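Local coordinates for chitin binding protein (Enterococcus faecalis, PDB 4A02) that cleaves the glycosidic bonds of crystalline alpha- and beta-chitin oxidatively with a copper centre, working in synergy with a chitinase, at residues R65-T73 / Y158-Q166. Sequence-based numbering, arbitrary orientation.
Sequences RWHKTNITT and YQAIDVNIQ
OD2 of D162 is held by two groups: a water that also donates to the backbone O of H67, at 2.7 Å from OD2, and R10, in a salt bridge. The water so bridges the two segments. OD1 of D162 accepts from the hydroxyl of Y141. With CG beside the backbone N (chi1 -61°), the D162 carboxylate reaches W66, where OD2 comes within 3.3 Å of W66 CB. OD2 approaches the indole ring obliquely, although the carboxylate and ring planes are within 16° of each other. R65 CG covers the centre of one face of that ring, and the indole NE1 donates to the O of E60.

Beyond this polar cluster the two segments pair as parallel strands. T69 pairs with V163: its N donates to D162 O and its O accepts from N164 N at 2.8 Å, on either side of that residue. I71 does the same around I165, with N164 O and Q166 N. A second water links T69 OG1 to D162 O.

N70 and N164 lie side by side on one face. N164 ND2 gives N70 OD1 a nearly straight bond of 2.9 Å, with OD1 close to the N164 amide plane. The amides are turned 68° apart, and the donor sits above the carbonyl plane of N70. On the other face I71 runs alongside I165, with their CG1 atoms 3.8 Å apart, and I71 CD1 reaches V163 CG2. T73 CG2 meets I165 CG2 at 3.6 Å. A third water joins T73 N to the terminal carboxylate of Q166.

The short strand 69-71 thus adds a parallel partner to the last strand, 155-165, of the LPMO beta-sandwich. Strand 142-150 pairs with that last strand in antiparallel fashion, and I71 packs on L76 of strand 74-82 in the other sheet.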
ATOM      1  N   ARG A  65     -10.305  -2.135 -12.575  1.00  6.80           N
ATOM      2  CA  ARG A  65     -10.860  -1.255 -11.579  1.00  6.77           C
ATOM      3  C   ARG A  65      -9.954  -0.074 -11.231  1.00  6.40           C
ATOM      4  O   ARG A  65     -10.448   0.998 -10.903  1.00  8.45           O
ATOM      5  CB  ARG A  65     -11.164  -2.060 -10.311  1.00  7.27           C
ATOM      6  CG  ARG A  65     -11.891  -1.358  -9.195  1.00  7.80           C
ATOM      7  CD  ARG A  65     -13.343  -1.001  -9.549  1.00  7.62           C
ATOM      8  NE  ARG A  65     -14.029  -0.472  -8.363  1.00  8.24           N
ATOM      9  CZ  ARG A  65     -13.813   0.749  -7.875  1.00  9.01           C
ATOM     10  NH1 ARG A  65     -13.139   1.632  -8.566  1.00 11.93           N
ATOM     11  NH2 ARG A  65     -14.328   1.048  -6.749  1.00 10.41           N
ATOM     12  N   TRP A  66      -8.640  -0.309 -11.201  1.00  5.84           N
ATOM     13  CA  TRP A  66      -7.700   0.602 -10.592  1.00  5.55           C
ATOM     14  C   TRP A  66      -6.637   1.048 -11.573  1.00  5.58           C
ATOM     15  O   TRP A  66      -6.198   0.302 -12.456  1.00  6.48           O
ATOM     16  CB  TRP A  66      -7.012  -0.079  -9.388  1.00  5.52           C
ATOM     17  CG  TRP A  66      -7.941  -0.643  -8.400  1.00  5.50           C
ATOM     18  CD1 TRP A  66      -8.095  -1.940  -8.032  1.00  5.88           C
ATOM     19  CD2 TRP A  66      -8.920   0.088  -7.599  1.00  5.45           C
ATOM     20  NE1 TRP A  66      -9.064  -2.093  -7.072  1.00  6.02           N
ATOM     21  CE2 TRP A  66      -9.586  -0.846  -6.792  1.00  5.61           C
ATOM     22  CE3 TRP A  66      -9.290   1.445  -7.521  1.00  5.91           C
ATOM     23  CZ2 TRP A  66     -10.592  -0.482  -5.894  1.00  6.23           C
ATOM     24  CZ3 TRP A  66     -10.272   1.791  -6.639  1.00  6.51           C
ATOM     25  CH2 TRP A  66     -10.915   0.852  -5.848  1.00  6.45           C
ATOM     26  N   HIS A  67      -6.151   2.294 -11.388  1.00  5.90           N
ATOM     27  CA  HIS A  67      -5.048   2.810 -12.185  1.00  5.71           C
ATOM     28  C   HIS A  67      -3.725   2.172 -11.725  1.00  5.76           C
ATOM     29  O   HIS A  67      -3.456   2.062 -10.536  1.00  7.19           O
ATOM     30  CB  HIS A  67      -4.966   4.336 -12.034  1.00  6.74           C
ATOM     31  CG  HIS A  67      -6.031   5.026 -12.786  1.00  7.80           C
ATOM     32  ND1 HIS A  67      -7.336   5.075 -12.313  1.00  8.65           N
ATOM     33  CD2 HIS A  67      -6.045   5.662 -13.954  1.00 11.88           C
ATOM     34  CE1 HIS A  67      -8.076   5.738 -13.179  1.00 10.47           C
ATOM     35  NE2 HIS A  67      -7.336   6.091 -14.201  1.00 12.71           N
ATOM     36  N   LYS A  68      -2.916   1.771 -12.693  1.00  5.39           N
ATOM     37  CA  LYS A  68      -1.722   0.972 -12.422  1.00  5.40           C
ATOM     38  C   LYS A  68      -0.483   1.722 -12.914  1.00  5.46           C
ATOM     39  O   LYS A  68      -0.317   1.927 -14.125  1.00  6.94           O
ATOM     40  CB  LYS A  68      -1.818  -0.357 -13.178  1.00  5.97           C
ATOM     41  CG  LYS A  68      -3.056  -1.171 -12.846  1.00  6.27           C
ATOM     42  CD  LYS A  68      -3.309  -2.238 -13.871  1.00  7.35           C
ATOM     43  CE  LYS A  68      -4.598  -2.970 -13.750  1.00  8.14           C
ATOM     44  NZ  LYS A  68      -5.777  -2.046 -14.010  1.00  8.33           N
ATOM     45  N   THR A  69       0.395   2.128 -12.010  1.00  5.31           N
ATOM     46  CA  THR A  69       1.623   2.836 -12.402  1.00  5.15           C
ATOM     47  C   THR A  69       2.579   1.871 -13.076  1.00  5.16           C
ATOM     48  O   THR A  69       2.894   0.812 -12.530  1.00  5.53           O
ATOM     49  CB  THR A  69       2.308   3.435 -11.162  1.00  5.21           C
ATOM     50  OG1 THR A  69       1.453   4.407 -10.584  1.00  5.89           O
ATOM     51  CG2 THR A  69       3.626   4.080 -11.523  1.00  5.79           C
ATOM     52  N   ASN A  70       3.127   2.273 -14.224  1.00  5.39           N
ATOM     53  CA  ASN A  70       4.158   1.473 -14.875  1.00  5.67           C
ATOM     54  C   ASN A  70       5.463   1.562 -14.109  1.00  5.61           C
ATOM     55  O   ASN A  70       5.945   2.652 -13.806  1.00  6.29           O
ATOM     56  CB  ASN A  70       4.371   1.959 -16.294  1.00  6.63           C
ATOM     57  CG  ASN A  70       3.127   1.766 -17.176  1.00  7.61           C
ATOM     58  OD1 ASN A  70       2.385   0.791 -17.020  1.00  9.77           O
ATOM     59  ND2 ASN A  70       2.906   2.715 -18.064  1.00  9.24           N
ATOM     60  N   ILE A  71       6.056   0.404 -13.829  1.00  5.77           N
ATOM     61  CA  ILE A  71       7.366   0.306 -13.198  1.00  5.99           C
ATOM     62  C   ILE A  71       8.142  -0.821 -13.892  1.00  6.39           C
ATOM     63  O   ILE A  71       7.595  -1.614 -14.624  1.00  6.98           O
ATOM     64  CB  ILE A  71       7.281   0.027 -11.693  1.00  6.37           C
ATOM     65  CG1 ILE A  71       6.730  -1.362 -11.364  1.00  6.22           C
ATOM     66  CG2 ILE A  71       6.484   1.126 -10.976  1.00  7.28           C
ATOM     67  CD1 ILE A  71       6.904  -1.754  -9.909  1.00  7.17           C
ATOM     68  N   THR A  72       9.443  -0.875 -13.591  1.00  7.30           N
ATOM     69  CA  THR A  72      10.275  -2.016 -13.978  1.00  8.05           C
ATOM     70  C   THR A  72      10.542  -2.867 -12.753  1.00  7.97           C
ATOM     71  O   THR A  72      10.173  -2.532 -11.621  1.00  9.41           O
ATOM     72  CB  THR A  72      11.591  -1.574 -14.601  1.00 10.15           C
ATOM     73  OG1 THR A  72      12.399  -0.950 -13.608  1.00 14.15           O
ATOM     74  CG2 THR A  72      11.399  -0.672 -15.766  1.00 13.26           C
ATOM     75  N   THR A  73      11.177  -4.025 -12.958  1.00  8.01           N
ATOM     76  CA  THR A  73      11.699  -4.802 -11.852  1.00  8.06           C
ATOM     77  C   THR A  73      12.987  -4.170 -11.351  1.00  8.06           C
ATOM     78  O   THR A  73      13.470  -3.137 -11.856  1.00  9.37           O
ATOM     79  CB  THR A  73      11.921  -6.249 -12.266  1.00  8.93           C
ATOM     80  OG1 THR A  73      12.932  -6.277 -13.295  1.00 10.70           O
ATOM     81  CG2 THR A  73      10.681  -6.903 -12.826  1.00 10.68           C
ATOM     82  N   TYR A 158      -1.796   0.728   6.249  1.00  5.81           N
ATOM     83  CA  TYR A 158      -1.739  -0.275   5.198  1.00  5.94           C
ATOM     84  C   TYR A 158      -2.073   0.347   3.865  1.00  5.71           C
ATOM     85  O   TYR A 158      -3.102   1.000   3.714  1.00  6.26           O
ATOM     86  CB  TYR A 158      -2.748  -1.385   5.513  1.00  6.34           C
ATOM     87  CG  TYR A 158      -2.429  -2.212   6.758  1.00  6.24           C
ATOM     88  CD1 TYR A 158      -2.853  -1.832   8.015  1.00  6.40           C
ATOM     89  CD2 TYR A 158      -1.690  -3.402   6.633  1.00  6.49           C
ATOM     90  CE1 TYR A 158      -2.546  -2.610   9.128  1.00  6.87           C
ATOM     91  CE2 TYR A 158      -1.414  -4.182   7.724  1.00  7.21           C
ATOM     92  CZ  TYR A 158      -1.849  -3.782   8.984  1.00  6.75           C
ATOM     93  OH  TYR A 158      -1.528  -4.607  10.047  1.00  7.98           O
ATOM     94  N   GLN A 159      -1.180   0.136   2.890  1.00  5.67           N
ATOM     95  CA  GLN A 159      -1.263   0.812   1.587  1.00  5.54           C
ATOM     96  C   GLN A 159      -1.080  -0.183   0.447  1.00  5.54           C
ATOM     97  O   GLN A 159       0.027  -0.595   0.118  1.00  6.24           O
ATOM     98  CB  GLN A 159      -0.200   1.903   1.523  1.00  5.85           C
ATOM     99  CG  GLN A 159      -0.497   3.057   2.459  1.00  6.04           C
ATOM    100  CD  GLN A 159      -1.554   3.979   1.877  1.00  5.75           C
ATOM    101  OE1 GLN A 159      -1.303   4.599   0.841  1.00  5.90           O
ATOM    102  NE2 GLN A 159      -2.699   4.098   2.511  1.00  7.58           N
ATOM    103  N   ALA A 160      -2.209  -0.524  -0.196  1.00  5.35           N
ATOM    104  CA  ALA A 160      -2.170  -1.244  -1.461  1.00  5.40           C
ATOM    105  C   ALA A 160      -1.839  -0.292  -2.599  1.00  5.10           C
ATOM    106  O   ALA A 160      -2.396   0.811  -2.673  1.00  5.54           O
ATOM    107  CB  ALA A 160      -3.532  -1.894  -1.715  1.00  6.24           C
ATOM    108  N   ILE A 161      -0.954  -0.737  -3.484  1.00  5.14           N
ATOM    109  CA  ILE A 161      -0.430   0.071  -4.602  1.00  4.84           C
ATOM    110  C   ILE A 161      -0.507  -0.770  -5.856  1.00  5.02           C
ATOM    111  O   ILE A 161       0.064  -1.867  -5.919  1.00  5.78           O
ATOM    112  CB  ILE A 161       1.031   0.453  -4.308  1.00  5.32           C
ATOM    113  CG1 ILE A 161       1.212   1.204  -2.979  1.00  6.11           C
ATOM    114  CG2 ILE A 161       1.624   1.248  -5.472  1.00  6.21           C
ATOM    115  CD1 ILE A 161       2.436   0.819  -2.258  1.00  9.91           C
ATOM    116  N   ASP A 162      -1.237  -0.299  -6.866  1.00  4.87           N
ATOM    117  CA  ASP A 162      -1.393  -0.999  -8.132  1.00  4.75           C
ATOM    118  C   ASP A 162      -0.286  -0.587  -9.107  1.00  4.79           C
ATOM    119  O   ASP A 162      -0.105   0.616  -9.351  1.00  5.13           O
ATOM    120  CB  ASP A 162      -2.751  -0.646  -8.739  1.00  4.89           C
ATOM    121  CG  ASP A 162      -3.898  -1.062  -7.860  1.00  5.19           C
ATOM    122  OD1 ASP A 162      -4.183  -2.300  -7.830  1.00  5.80           O
ATOM    123  OD2 ASP A 162      -4.507  -0.192  -7.202  1.00  5.35           O
ATOM    124  N   VAL A 163       0.410  -1.574  -9.667  1.00  5.04           N
ATOM    125  CA  VAL A 163       1.476  -1.304 -10.612  1.00  5.12           C
ATOM    126  C   VAL A 163       1.327  -2.231 -11.815  1.00  5.03           C
ATOM    127  O   VAL A 163       0.709  -3.289 -11.758  1.00  5.76           O
ATOM    128  CB  VAL A 163       2.870  -1.450  -9.975  1.00  5.59           C
ATOM    129  CG1 VAL A 163       3.046  -0.428  -8.877  1.00  6.42           C
ATOM    130  CG2 VAL A 163       3.130  -2.865  -9.461  1.00  6.17           C
ATOM    131  N   ASN A 164       1.938  -1.799 -12.921  1.00  5.70           N
ATOM    132  CA  ASN A 164       2.079  -2.596 -14.133  1.00  5.92           C
ATOM    133  C   ASN A 164       3.561  -2.758 -14.374  1.00  5.73           C
ATOM    134  O   ASN A 164       4.241  -1.757 -14.619  1.00  6.39           O
ATOM    135  CB  ASN A 164       1.376  -1.927 -15.308  1.00  6.71           C
ATOM    136  CG  ASN A 164       1.623  -2.725 -16.572  1.00  8.12           C
ATOM    137  OD1 ASN A 164       1.339  -3.914 -16.632  1.00  9.35           O
ATOM    138  ND2 ASN A 164       2.231  -2.077 -17.541  1.00 11.91           N
ATOM    139  N   ILE A 165       4.056  -3.974 -14.268  1.00  6.17           N
ATOM    140  CA  ILE A 165       5.481  -4.212 -14.300  1.00  6.43           C
ATOM    141  C   ILE A 165       5.869  -4.600 -15.725  1.00  7.01           C
ATOM    142  O   ILE A 165       5.399  -5.584 -16.282  1.00  7.84           O
ATOM    143  CB  ILE A 165       5.898  -5.253 -13.258  1.00  6.88           C
ATOM    144  CG1 ILE A 165       5.359  -4.826 -11.889  1.00  7.19           C
ATOM    145  CG2 ILE A 165       7.413  -5.417 -13.276  1.00  7.98           C
ATOM    146  CD1 ILE A 165       5.793  -5.663 -10.700  1.00  8.04           C
ATOM    147  N   GLN A 166       6.724  -3.769 -16.284  1.00  7.89           N
ATOM    148  CA  GLN A 166       7.167  -3.938 -17.682  1.00  9.69           C
ATOM    149  C   GLN A 166       8.129  -5.088 -17.823  1.00 14.17           C
ATOM    150  O   GLN A 166       8.278  -5.554 -18.933  1.00 21.97           O
ATOM    151  CB  GLN A 166       7.763  -2.642 -18.180  1.00 12.21           C
ATOM    152  CG  GLN A 166       6.795  -1.481 -18.155  1.00 12.81           C
ATOM    153  CD  GLN A 166       7.382  -0.211 -18.711  1.00 14.40           C
ATOM    154  OE1 GLN A 166       8.715  -0.089 -18.746  1.00 16.53           O
ATOM    155  NE2 GLN A 166       6.563   0.638 -19.225  1.00 14.66           N
ATOM    156  OXT GLN A 166       8.728  -5.515 -16.777  1.00 15.93           O
TER
HETATM  157  O   HOH W   1      -4.477   2.387  -8.049  1.00  5.44           O
HETATM  158  O   HOH W   2       0.732   3.091  -8.446  1.00  6.83           O
HETATM  159  O   HOH W   3      11.227  -4.724 -15.809  1.00 16.83           O